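Local coordinates for probable benzoylformate decarboxylase (Rhodococcus jostii, PDB 7ORX), which belongs to the thiamine diphosphate-dependent enzymes and binds thiamine diphosphate together with a sodium ion, at residues V53-D58 with M82-N87; A373-E378 with Q424-I429; P450-I455 with S512-D517; I455-T460 with L521-T526; Y493-T498 with D517-I522. All blocks are in the same frame, centred on the assembly; numbering follows the deposited sequence.

Interaction 1 (V53-D58 with M82-N87); sequences VLSMAD and MGALTN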
# COMPACT_ATOMS: atom_id res chain seq x y z
N VAL C 53 -6.77 -3.88 24.89
CA VAL C 53 -6.94 -5.31 24.51
C VAL C 53 -5.62 -5.83 23.96
O VAL C 53 -5.13 -6.90 24.31
CB VAL C 53 -8.02 -5.43 23.43
CG1 VAL C 53 -7.96 -6.75 22.69
CG2 VAL C 53 -9.40 -5.17 24.01
N LEU C 54 -5.06 -5.06 23.06
CA LEU C 54 -3.98 -5.59 22.24
C LEU C 54 -2.70 -5.57 23.08
O LEU C 54 -1.94 -6.56 23.03
CB LEU C 54 -3.91 -4.74 20.98
CG LEU C 54 -3.04 -5.40 19.95
CD1 LEU C 54 -3.76 -5.43 18.62
CD2 LEU C 54 -1.68 -4.70 19.92
N SER C 55 -2.49 -4.52 23.86
CA SER C 55 -1.35 -4.44 24.80
C SER C 55 -1.45 -5.53 25.88
O SER C 55 -0.39 -6.08 26.23
CB SER C 55 -1.27 -3.08 25.42
OG SER C 55 -0.78 -2.12 24.50
N MET C 56 -2.65 -5.84 26.39
CA MET C 56 -2.86 -6.99 27.31
C MET C 56 -2.41 -8.28 26.61
O MET C 56 -1.71 -9.10 27.23
CB MET C 56 -4.34 -7.13 27.71
CG MET C 56 -4.71 -6.40 28.96
SD MET C 56 -6.53 -6.21 29.22
CE MET C 56 -6.96 -7.92 29.00
N ALA C 57 -2.81 -8.47 25.35
CA ALA C 57 -2.49 -9.66 24.56
C ALA C 57 -0.97 -9.73 24.45
O ALA C 57 -0.42 -10.81 24.61
CB ALA C 57 -3.15 -9.57 23.22
N ASP C 58 -0.35 -8.57 24.23
CA ASP C 58 1.12 -8.47 24.03
C ASP C 58 1.80 -8.96 25.32
O ASP C 58 2.68 -9.84 25.24
CB ASP C 58 1.52 -7.05 23.62
CG ASP C 58 2.88 -6.95 22.91
OD1 ASP C 58 3.41 -8.02 22.52
OD2 ASP C 58 3.43 -5.81 22.74
N MET C 82 -3.54 0.26 16.27
CA MET C 82 -2.33 0.47 15.44
C MET C 82 -1.15 0.92 16.29
O MET C 82 -0.06 0.42 16.09
CB MET C 82 -2.61 1.52 14.38
CG MET C 82 -3.62 1.02 13.37
SD MET C 82 -2.86 0.77 11.78
CE MET C 82 -1.64 -0.49 12.21
N GLY C 83 -1.38 1.84 17.22
CA GLY C 83 -0.33 2.33 18.14
C GLY C 83 0.28 1.18 18.91
O GLY C 83 1.54 1.02 18.89
N ALA C 84 -0.57 0.37 19.54
CA ALA C 84 -0.12 -0.75 20.39
C ALA C 84 0.68 -1.73 19.53
O ALA C 84 1.72 -2.19 19.99
CB ALA C 84 -1.31 -1.37 21.05
N LEU C 85 0.23 -1.95 18.30
CA LEU C 85 0.77 -2.97 17.36
C LEU C 85 2.23 -2.64 17.03
O LEU C 85 2.99 -3.59 16.81
CB LEU C 85 -0.11 -2.97 16.11
CG LEU C 85 -0.38 -4.31 15.48
CD1 LEU C 85 -0.42 -5.44 16.49
CD2 LEU C 85 -1.67 -4.24 14.69
N THR C 86 2.62 -1.37 17.03
CA THR C 86 4.03 -0.96 16.80
C THR C 86 4.94 -1.64 17.84
O THR C 86 6.05 -2.06 17.47
CB THR C 86 4.24 0.57 16.88
OG1 THR C 86 4.02 1.10 18.21
CG2 THR C 86 3.40 1.29 15.83
N ASN C 87 4.51 -1.71 19.10
CA ASN C 87 5.36 -2.31 20.16
C ASN C 87 5.55 -3.79 19.82
O ASN C 87 6.66 -4.28 19.98
CB ASN C 87 4.79 -2.07 21.57
CG ASN C 87 5.07 -0.65 22.04
OD1 ASN C 87 6.18 -0.13 21.88
ND2 ASN C 87 4.09 0.01 22.61
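L54 meets A84 and L85 mainly through its CD2 methyl. Its CG stands anti to the backbone N (chi1 -167°), on the side of helix 82-90. CD2 packs against the A84 CB at 3.5 Å and meets L85 CD1 at 3.7 Å; L54 CD1 is also near L85 CD1, and the two leucine side chains cross at about a right angle. A84 also takes S55 from the other helix, its CB lying 3.6 Å from the S55 OG. That hydroxyl is hydrogen-bonded to G407 O, so towards A84 it offers only van der Waals contact.

One turn further on, D58 and N87 cross at about a right angle with their carboxylate and amide planes just 18° apart, yet do not bond to each other; D58 OD2 comes 4.1 Å from N87 CB. Each is held elsewhere, D58 OD1 by S93 OG, and N87 through S403 N and G405 O.

The two helix axes approach to 9.0 Å and run almost parallel, 17° apart. On its other sides helix 50-64 packs V53 and A57 on strands 22-25 and 68-73 of the N-terminal parallel sheet, while S55 and M56 touch P411 of helix 409-418.

Interaction 2 (A373-E378 with Q424-I429); sequences AIYVNE and QVIGLI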
# COMPACT_ATOMS: atom_id res chain seq x y z
N ALA C 373 9.92 -11.24 41.06
CA ALA C 373 8.89 -10.34 40.48
C ALA C 373 9.18 -10.18 38.99
O ALA C 373 10.34 -10.32 38.62
CB ALA C 373 8.89 -9.02 41.18
N ILE C 374 8.16 -9.88 38.21
CA ILE C 374 8.23 -9.38 36.81
C ILE C 374 7.92 -7.88 36.82
O ILE C 374 6.84 -7.54 37.29
CB ILE C 374 7.18 -10.12 35.96
CG1 ILE C 374 7.45 -11.62 35.92
CG2 ILE C 374 7.09 -9.52 34.57
CD1 ILE C 374 6.43 -12.41 35.20
N TYR C 375 8.79 -7.02 36.28
CA TYR C 375 8.51 -5.57 36.26
C TYR C 375 8.08 -5.16 34.86
O TYR C 375 8.88 -5.30 33.96
CB TYR C 375 9.70 -4.75 36.76
CG TYR C 375 10.08 -5.09 38.18
CD1 TYR C 375 9.44 -4.53 39.27
CD2 TYR C 375 11.05 -6.03 38.44
CE1 TYR C 375 9.79 -4.86 40.57
CE2 TYR C 375 11.40 -6.39 39.72
CZ TYR C 375 10.78 -5.80 40.80
OH TYR C 375 11.17 -6.19 42.06
N VAL C 376 6.88 -4.61 34.71
CA VAL C 376 6.48 -3.95 33.44
C VAL C 376 6.63 -2.44 33.64
O VAL C 376 5.81 -1.84 34.34
CB VAL C 376 5.07 -4.35 33.02
CG1 VAL C 376 4.59 -3.60 31.79
CG2 VAL C 376 4.95 -5.85 32.77
N ASN C 377 7.66 -1.87 33.03
CA ASN C 377 8.13 -0.47 33.15
C ASN C 377 7.59 0.38 32.01
O ASN C 377 7.77 0.00 30.88
CB ASN C 377 9.65 -0.44 33.08
CG ASN C 377 10.21 0.87 33.55
OD1 ASN C 377 9.72 1.92 33.15
ND2 ASN C 377 11.20 0.83 34.42
N GLU C 378 6.97 1.51 32.29
CA GLU C 378 6.63 2.52 31.26
C GLU C 378 6.76 3.88 31.93
O GLU C 378 5.77 4.57 32.10
CB GLU C 378 5.25 2.24 30.68
CG GLU C 378 4.95 3.05 29.43
CD GLU C 378 3.62 2.69 28.75
OE1 GLU C 378 3.68 2.04 27.64
OE2 GLU C 378 2.53 2.99 29.35
N GLN C 424 4.73 -12.45 40.86
CA GLN C 424 4.06 -11.15 41.03
C GLN C 424 4.50 -10.23 39.91
O GLN C 424 5.70 -10.01 39.78
CB GLN C 424 4.39 -10.53 42.38
CG GLN C 424 3.69 -9.20 42.57
CD GLN C 424 2.19 -9.36 42.64
OE1 GLN C 424 1.67 -9.86 43.63
NE2 GLN C 424 1.51 -8.89 41.61
N VAL C 425 3.57 -9.71 39.12
CA VAL C 425 3.86 -8.61 38.18
C VAL C 425 3.68 -7.29 38.93
O VAL C 425 2.62 -7.07 39.54
CB VAL C 425 2.96 -8.68 36.94
CG1 VAL C 425 3.15 -7.46 36.06
CG2 VAL C 425 3.24 -9.94 36.14
N ILE C 426 4.68 -6.42 38.82
CA ILE C 426 4.64 -5.03 39.34
C ILE C 426 4.75 -4.09 38.16
O ILE C 426 5.76 -4.11 37.49
CB ILE C 426 5.77 -4.83 40.36
CG1 ILE C 426 5.70 -5.92 41.43
CG2 ILE C 426 5.69 -3.45 40.96
CD1 ILE C 426 6.92 -5.99 42.31
N GLY C 427 3.73 -3.28 37.92
CA GLY C 427 3.75 -2.20 36.92
C GLY C 427 4.38 -0.96 37.51
O GLY C 427 4.01 -0.60 38.66
N LEU C 428 5.34 -0.35 36.82
CA LEU C 428 5.90 0.95 37.21
C LEU C 428 5.63 1.92 36.08
O LEU C 428 6.40 1.92 35.13
CB LEU C 428 7.39 0.76 37.45
CG LEU C 428 7.76 -0.26 38.52
CD1 LEU C 428 9.21 -0.67 38.32
CD2 LEU C 428 7.52 0.32 39.94
N ILE C 429 4.53 2.65 36.17
CA ILE C 429 3.96 3.45 35.06
C ILE C 429 4.11 4.90 35.48
O ILE C 429 3.83 5.19 36.62
CB ILE C 429 2.47 3.09 34.89
CG1 ILE C 429 2.23 1.57 34.92
CG2 ILE C 429 1.86 3.73 33.66
CD1 ILE C 429 3.12 0.77 34.03
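In both Y375 and I426 the first torsion sets CG or CG1 anti to the carbonyl carbon (chi1 -60° and -53°), and the two side chains lie side by side, pointing the same way. They belong to neighbouring strands of the parallel sheet in the C-terminal thiamine diphosphate-binding domain. I426 CD1 comes 3.5 Å from Y375 CE1 and also reaches A373 CB, while L428 CD1 approaches the ring obliquely, 4.0 Å from CD1 of Y375.

On the opposite face, V425 spreads its two methyls between neighbours: CG2 against I374 CB at 3.9 Å, CG1 towards the V376 CG2. G427 follows beside V376, where no side chain adds to the packing, and helix 409-418 lies over this face through A413.

Five backbone hydrogen bonds join the strands in regular parallel alternation, from I374 N to Q424 O through to E378 N to L428 O. The last is nearly straight, with an N-H...O angle of 173°. The carboxylate of E378 turns to another part of the domain, OE1 accepting from F408 N. On the partner strand, the I429 CD1 methyl sits 3.8 Å from V376 O.

Interaction 3 (P450-I455 with S512-D517); sequences PVVIII and SALAAD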
# COMPACT_ATOMS: atom_id res chain seq x y z
N PRO C 450 -4.31 -10.27 40.08
CA PRO C 450 -3.66 -9.62 41.22
C PRO C 450 -2.40 -8.83 40.88
O PRO C 450 -1.43 -9.03 41.54
CB PRO C 450 -3.23 -10.83 42.09
CG PRO C 450 -2.97 -11.91 41.05
CD PRO C 450 -4.09 -11.72 40.04
N VAL C 451 -2.43 -7.99 39.83
CA VAL C 451 -1.31 -7.07 39.48
C VAL C 451 -1.15 -6.06 40.60
O VAL C 451 -2.18 -5.56 41.12
CB VAL C 451 -1.54 -6.20 38.25
CG1 VAL C 451 -0.47 -6.41 37.24
CG2 VAL C 451 -2.94 -6.29 37.67
N VAL C 452 0.08 -5.60 40.78
CA VAL C 452 0.35 -4.34 41.51
C VAL C 452 0.79 -3.26 40.51
O VAL C 452 1.79 -3.49 39.82
CB VAL C 452 1.41 -4.61 42.58
CG1 VAL C 452 1.74 -3.33 43.35
CG2 VAL C 452 0.97 -5.78 43.47
N ILE C 453 0.06 -2.16 40.46
CA ILE C 453 0.34 -0.99 39.59
C ILE C 453 0.84 0.17 40.46
O ILE C 453 0.09 0.64 41.32
CB ILE C 453 -0.93 -0.63 38.80
CG1 ILE C 453 -1.42 -1.81 37.95
CG2 ILE C 453 -0.71 0.59 37.94
CD1 ILE C 453 -0.46 -2.22 36.87
N ILE C 454 2.07 0.62 40.23
CA ILE C 454 2.65 1.81 40.90
C ILE C 454 2.70 2.92 39.88
O ILE C 454 3.47 2.81 38.91
CB ILE C 454 4.03 1.48 41.46
CG1 ILE C 454 3.94 0.36 42.50
CG2 ILE C 454 4.67 2.72 42.01
CD1 ILE C 454 5.30 -0.18 42.93
N ILE C 455 1.88 3.95 40.05
CA ILE C 455 1.92 5.18 39.22
C ILE C 455 3.01 6.06 39.83
O ILE C 455 2.86 6.39 40.96
CB ILE C 455 0.56 5.88 39.23
CG1 ILE C 455 -0.60 4.98 38.77
CG2 ILE C 455 0.63 7.14 38.41
CD1 ILE C 455 -0.36 4.31 37.47
N SER C 512 1.31 -4.48 51.68
CA SER C 512 -0.14 -4.76 51.67
C SER C 512 -0.58 -5.22 50.29
O SER C 512 -1.20 -6.30 50.21
CB SER C 512 -0.87 -3.51 52.07
OG SER C 512 -2.25 -3.79 52.27
N ALA C 513 -0.29 -4.42 49.26
CA ALA C 513 -0.56 -4.70 47.82
C ALA C 513 -0.01 -6.07 47.42
O ALA C 513 -0.72 -6.74 46.71
CB ALA C 513 0.04 -3.63 46.94
N LEU C 514 1.19 -6.48 47.84
CA LEU C 514 1.77 -7.79 47.45
C LEU C 514 0.95 -8.92 48.07
O LEU C 514 0.92 -10.00 47.47
CB LEU C 514 3.23 -7.91 47.88
CG LEU C 514 4.21 -6.98 47.17
CD1 LEU C 514 5.55 -6.97 47.86
CD2 LEU C 514 4.40 -7.39 45.73
N ALA C 515 0.32 -8.71 49.23
CA ALA C 515 -0.48 -9.76 49.90
C ALA C 515 -1.86 -9.92 49.23
O ALA C 515 -2.48 -10.94 49.49
CB ALA C 515 -0.65 -9.44 51.34
N ALA C 516 -2.33 -8.94 48.46
CA ALA C 516 -3.73 -8.85 47.97
C ALA C 516 -4.02 -9.93 46.93
O ALA C 516 -3.11 -10.36 46.20
CB ALA C 516 -3.97 -7.49 47.38
N ASP C 517 -5.29 -10.35 46.87
CA ASP C 517 -5.84 -11.33 45.90
C ASP C 517 -6.48 -10.54 44.76
O ASP C 517 -7.29 -11.10 44.03
CB ASP C 517 -6.95 -12.20 46.51
CG ASP C 517 -6.54 -13.15 47.65
OD1 ASP C 517 -5.51 -13.83 47.52
OD2 ASP C 517 -7.27 -13.22 48.68
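V452, P450 and A513 carry this contact, in which the C-terminal part of helix 503-515 and the residues after it rest on the start of strand 452-457. V452 is central. It turns both methyls to A513, CG1 being anti to the backbone N (chi1 179°): CG1 meets the A513 CB at 4.0 Å, and CG2 lies 3.8 Å from A513 O. The A513 methyl points at the strand and touches both branches of the valine. L514 starts out facing the other way, but its CD2 swings back to graze V452 CG2 at 4.4 Å, and it packs on Q424 as well. T520, on the neighbouring strand 520-525, packs on both V452 and A513.

P450 makes a looser second patch. Its ring carbon CB lies 4.1 Å from A516 O and touches the backbone of D517, whose CB points away from the strand.

No hydrogen bond crosses between the two segments. Where V452 meets A513 and L514 the contact is mostly apolar, and it depends on fit of shape with little directional preference. The P450 end is a looser van der Waals contact with backbone, at a partly exposed rim.

Interaction 4 (I455-T460 with L521-T526); sequences ILNNGT and LIEVRT. With NA (sodium ion), chain J; TPP (thiamine diphosphate), chain I.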
# COMPACT_ATOMS: atom_id res chain seq x y z
N ILE C 455 1.88 3.95 40.05
CA ILE C 455 1.92 5.18 39.22
C ILE C 455 3.01 6.06 39.83
O ILE C 455 2.86 6.39 40.96
CB ILE C 455 0.56 5.88 39.23
CG1 ILE C 455 -0.60 4.98 38.77
CG2 ILE C 455 0.63 7.14 38.41
CD1 ILE C 455 -0.36 4.31 37.47
N LEU C 456 4.08 6.38 39.11
CA LEU C 456 5.06 7.38 39.54
C LEU C 456 4.53 8.70 39.01
O LEU C 456 4.63 8.91 37.81
CB LEU C 456 6.42 7.10 38.94
CG LEU C 456 7.18 5.95 39.58
CD1 LEU C 456 6.62 4.63 39.16
CD2 LEU C 456 8.64 5.95 39.17
N ASN C 457 3.93 9.49 39.90
CA ASN C 457 3.23 10.75 39.54
C ASN C 457 4.13 11.94 39.84
O ASN C 457 4.16 12.35 41.02
CB ASN C 457 1.92 10.89 40.31
CG ASN C 457 1.18 12.16 39.94
OD1 ASN C 457 1.74 13.05 39.30
ND2 ASN C 457 -0.09 12.25 40.31
N ASN C 458 4.79 12.51 38.83
CA ASN C 458 5.60 13.74 38.99
C ASN C 458 4.89 14.94 38.35
O ASN C 458 5.50 16.01 38.24
CB ASN C 458 7.06 13.50 38.59
CG ASN C 458 7.32 13.05 37.18
OD1 ASN C 458 6.42 13.06 36.36
ND2 ASN C 458 8.55 12.64 36.94
N GLY C 459 3.60 14.83 38.04
CA GLY C 459 2.74 15.94 37.56
C GLY C 459 3.07 16.40 36.14
O GLY C 459 2.47 17.39 35.71
N THR C 460 3.95 15.68 35.43
CA THR C 460 4.60 16.14 34.18
C THR C 460 4.92 14.95 33.24
O THR C 460 4.96 13.75 33.69
CB THR C 460 5.85 16.95 34.54
OG1 THR C 460 6.27 17.75 33.43
CG2 THR C 460 7.01 16.10 34.99
N LEU C 521 -3.55 -0.47 43.16
CA LEU C 521 -2.83 0.66 42.58
C LEU C 521 -2.27 1.50 43.71
O LEU C 521 -3.05 1.88 44.59
CB LEU C 521 -3.80 1.50 41.76
CG LEU C 521 -3.15 2.70 41.08
CD1 LEU C 521 -3.65 2.84 39.65
CD2 LEU C 521 -3.37 3.96 41.88
N ILE C 522 -0.99 1.81 43.67
CA ILE C 522 -0.36 2.79 44.59
C ILE C 522 0.03 4.00 43.76
O ILE C 522 0.82 3.83 42.87
CB ILE C 522 0.87 2.17 45.25
CG1 ILE C 522 0.48 0.99 46.13
CG2 ILE C 522 1.64 3.19 46.02
CD1 ILE C 522 1.62 0.02 46.34
N GLU C 523 -0.48 5.19 44.07
CA GLU C 523 -0.05 6.43 43.41
C GLU C 523 1.06 7.00 44.28
O GLU C 523 0.77 7.35 45.37
CB GLU C 523 -1.21 7.40 43.24
CG GLU C 523 -0.79 8.70 42.59
CD GLU C 523 -1.86 9.80 42.57
OE1 GLU C 523 -3.04 9.49 42.89
OE2 GLU C 523 -1.53 10.97 42.24
N VAL C 524 2.29 6.98 43.84
CA VAL C 524 3.45 7.56 44.57
C VAL C 524 3.63 8.96 44.02
O VAL C 524 3.72 9.08 42.82
CB VAL C 524 4.74 6.75 44.34
CG1 VAL C 524 5.91 7.39 45.04
CG2 VAL C 524 4.57 5.31 44.77
N ARG C 525 3.71 9.96 44.88
CA ARG C 525 4.13 11.32 44.48
C ARG C 525 5.66 11.29 44.37
O ARG C 525 6.33 10.94 45.36
CB ARG C 525 3.64 12.35 45.50
CG ARG C 525 3.58 13.76 44.93
CD ARG C 525 4.64 14.65 45.54
NE ARG C 525 4.12 15.42 46.68
CZ ARG C 525 3.78 16.71 46.67
NH1 ARG C 525 3.86 17.43 45.56
NH2 ARG C 525 3.35 17.30 47.79
N THR C 526 6.19 11.61 43.19
CA THR C 526 7.64 11.58 42.88
C THR C 526 8.14 12.98 42.54
O THR C 526 7.29 13.86 42.23
CB THR C 526 7.97 10.61 41.73
OG1 THR C 526 7.24 11.03 40.57
CG2 THR C 526 7.64 9.17 42.06
NA NA J . 5.45 12.10 34.74
N1' TPP I . 2.49 9.42 22.60
C2' TPP I . 2.74 8.10 22.58
CM2 TPP I . 1.62 7.18 22.20
N3' TPP I . 3.92 7.55 22.86
C4' TPP I . 4.93 8.38 23.18
N4' TPP I . 6.10 7.79 23.44
C5' TPP I . 4.76 9.78 23.24
C6' TPP I . 3.50 10.24 22.93
C7' TPP I . 5.88 10.74 23.63
N3 TPP I . 6.30 10.62 25.05
C2 TPP I . 7.48 10.10 25.39
S1 TPP I . 7.77 10.16 27.08
C5 TPP I . 6.23 10.93 27.30
C4 TPP I . 5.54 11.03 26.14
CM4 TPP I . 4.14 11.57 26.00
C6 TPP I . 5.82 11.45 28.65
C7 TPP I . 5.20 10.40 29.53
O7 TPP I . 5.95 10.40 30.76
PA TPP I . 5.36 9.75 32.09
O1A TPP I . 4.61 8.46 31.98
O2A TPP I . 4.63 10.87 32.73
O3A TPP I . 6.78 9.47 32.78
PB TPP I . 7.97 10.53 33.16
O1B TPP I . 9.08 9.75 33.84
O2B TPP I . 8.41 11.19 31.87
O3B TPP I . 7.29 11.50 34.09
O HOH W 1 5.95 10.26 36.14
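N457 ND2 gives the shortest sound polar bond here, 2.7 Å to E523 OE2, at an N-H...O angle of 149°. The carboxylate oxygen is met on its anti side, somewhat out of plane, and the amide and carboxylate planes are only 14° apart. N457 extends with CG anti to the backbone N (chi1 -179°) and uses the other end of its amide as well: OD1 accepts from G459 N at 2.9 Å, an Asx turn that steers the chain out of the strand.

Behind this pair the backbones of strands 452-457 and 520-525 bond in parallel register, from I455 N to I522 O as far as T526 N to N457 O at 3.1 Å. On the face that carries N457 and E523, I455 CG1 packs on L521 CD1 at 3.8 Å; on the other, T526 CG2 lies 3.9 Å from L456 CB.

N457 and N458 are the two asparagines that close the GDG...NN motif of thiamine diphosphate enzymes, whose aspartate is D431. The turn after them lies at the C-terminal end of the sheet strands and brings N458 and T460 to the sodium ion. T460 O binds it at 2.0 Å, alongside N458, D431 and a water that also donates to L456 O. Diphosphate oxygens O2A and O3B of thiamine diphosphate, at 2.5 Å and 2.0 Å from the ion, complete the site.

Interaction 5 (Y493-T498 with D517-I522); sequences YGVRGT and DAPTLI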
# COMPACT_ATOMS: atom_id res chain seq x y z
N TYR C 493 -12.76 2.22 38.05
CA TYR C 493 -12.71 0.96 37.28
C TYR C 493 -12.77 -0.24 38.23
O TYR C 493 -12.83 -1.35 37.75
CB TYR C 493 -11.52 0.99 36.32
CG TYR C 493 -11.76 1.83 35.09
CD1 TYR C 493 -12.91 1.68 34.35
CD2 TYR C 493 -10.86 2.78 34.65
CE1 TYR C 493 -13.16 2.44 33.22
CE2 TYR C 493 -11.08 3.54 33.51
CZ TYR C 493 -12.25 3.37 32.78
OH TYR C 493 -12.57 4.08 31.66
N GLY C 494 -12.93 -0.03 39.53
CA GLY C 494 -13.17 -1.14 40.48
C GLY C 494 -11.88 -1.71 41.00
O GLY C 494 -11.90 -2.82 41.56
N VAL C 495 -10.77 -0.98 40.85
CA VAL C 495 -9.49 -1.32 41.54
C VAL C 495 -9.28 -0.44 42.78
O VAL C 495 -9.41 0.78 42.70
CB VAL C 495 -8.32 -1.22 40.57
CG1 VAL C 495 -6.99 -1.55 41.24
CG2 VAL C 495 -8.56 -2.14 39.42
N ARG C 496 -8.88 -1.08 43.87
CA ARG C 496 -8.57 -0.47 45.18
C ARG C 496 -7.28 0.33 45.00
O ARG C 496 -6.31 -0.23 44.53
CB ARG C 496 -8.53 -1.59 46.25
CG ARG C 496 -7.43 -1.52 47.31
CD ARG C 496 -7.27 -2.77 48.21
NE ARG C 496 -6.99 -2.42 49.62
CZ ARG C 496 -5.79 -2.37 50.22
NH1 ARG C 496 -4.69 -2.69 49.54
NH2 ARG C 496 -5.73 -1.98 51.49
N GLY C 497 -7.28 1.61 45.36
CA GLY C 497 -6.11 2.49 45.19
C GLY C 497 -5.80 3.31 46.43
O GLY C 497 -6.74 3.67 47.10
N THR C 498 -4.53 3.57 46.71
CA THR C 498 -4.07 4.49 47.79
C THR C 498 -3.01 5.42 47.19
O THR C 498 -2.34 4.99 46.27
CB THR C 498 -3.64 3.72 49.05
OG1 THR C 498 -2.23 3.77 49.24
CG2 THR C 498 -4.09 2.28 49.04
N ASP C 517 -5.29 -10.35 46.87
CA ASP C 517 -5.84 -11.33 45.90
C ASP C 517 -6.48 -10.54 44.76
O ASP C 517 -7.29 -11.10 44.03
CB ASP C 517 -6.95 -12.20 46.51
CG ASP C 517 -6.54 -13.15 47.65
OD1 ASP C 517 -5.51 -13.83 47.52
OD2 ASP C 517 -7.27 -13.22 48.68
N ALA C 518 -6.24 -9.24 44.67
CA ALA C 518 -6.96 -8.34 43.74
C ALA C 518 -5.98 -7.31 43.20
O ALA C 518 -4.97 -6.99 43.84
CB ALA C 518 -8.16 -7.68 44.41
N PRO C 519 -6.25 -6.75 42.00
CA PRO C 519 -5.50 -5.60 41.51
C PRO C 519 -5.51 -4.53 42.61
O PRO C 519 -6.53 -4.33 43.26
CB PRO C 519 -6.25 -5.12 40.28
CG PRO C 519 -7.59 -5.76 40.40
CD PRO C 519 -7.35 -7.09 41.09
N THR C 520 -4.35 -3.90 42.76
CA THR C 520 -4.07 -2.77 43.69
C THR C 520 -3.25 -1.74 42.94
O THR C 520 -2.38 -2.13 42.15
CB THR C 520 -3.30 -3.26 44.91
OG1 THR C 520 -2.31 -4.18 44.42
CG2 THR C 520 -4.19 -3.98 45.88
N LEU C 521 -3.55 -0.47 43.16
CA LEU C 521 -2.83 0.66 42.58
C LEU C 521 -2.27 1.50 43.71
O LEU C 521 -3.05 1.88 44.59
CB LEU C 521 -3.80 1.50 41.76
CG LEU C 521 -3.15 2.70 41.08
CD1 LEU C 521 -3.65 2.84 39.65
CD2 LEU C 521 -3.37 3.96 41.88
N ILE C 522 -0.99 1.81 43.67
CA ILE C 522 -0.36 2.79 44.59
C ILE C 522 0.03 4.00 43.76
O ILE C 522 0.82 3.83 42.87
CB ILE C 522 0.87 2.17 45.25
CG1 ILE C 522 0.48 0.99 46.13
CG2 ILE C 522 1.64 3.19 46.02
CD1 ILE C 522 1.62 0.02 46.34
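The backbones of R496-T498 and T520-I522 run parallel, 16° apart with axes 4.8 Å from each other, and two hydrogen bonds centred on L521 tie them together: L521 N to R496 O and T498 N to L521 O, both 3.1 Å. These are the two strands of a beta-alpha-beta unit whose crossover is helix 503-515, and strand 496-500 is the outermost strand at this end of the sheet within the chain.

Ahead of the paired residues, V495 folds over P519. Its CG1 is anti to the backbone N (chi1 180°) and lies 3.5 Å from P519 O, while CG2 rests against the proline ring, 3.9 Å from its CG. A445 and A444 of helix 440-447 back this apolar patch.

R496 and T520 lie side by side on the face that helix 503-515 covers. The T520 CG2 methyl sits in the plane of the guanidinium, 3.9 Å from R496 NH1, a van der Waals contact at the guanidinium edge.

The chain enters the unit from helix 486-493 through a Schellman motif, with G494 at positive phi. Just before it, Y493 OH is hydrogen-bonded to N435 of a neighbouring subunit. Within strand 496-500, G497 has no side chain, and its CA comes within 3.2 Å of the L521 O in a CA-H...O contact.

Interactions 2 to 5 all belong to the C-terminal parallel sheet and step across it in the order 374-378, 425-430, 452-457, 520-525, 496-500. Interactions 3 and 5 lie closest, with centres about 7 Å apart; interaction 3 shares I455 with interaction 4, and interactions 4 and 5 both use strand 520-525. Along the chain, interactions 1 and 2 close before the other three open, whose segments interleave or end on a common strand. Interaction 1 stands apart in the N-terminal domain, about 17 Å from interaction 2 between centres, yet its helices touch C-terminal-domain residues such as S403, G405 and P411. Interaction 4 joins this sheet directly to the sodium ion and thiamine diphosphate.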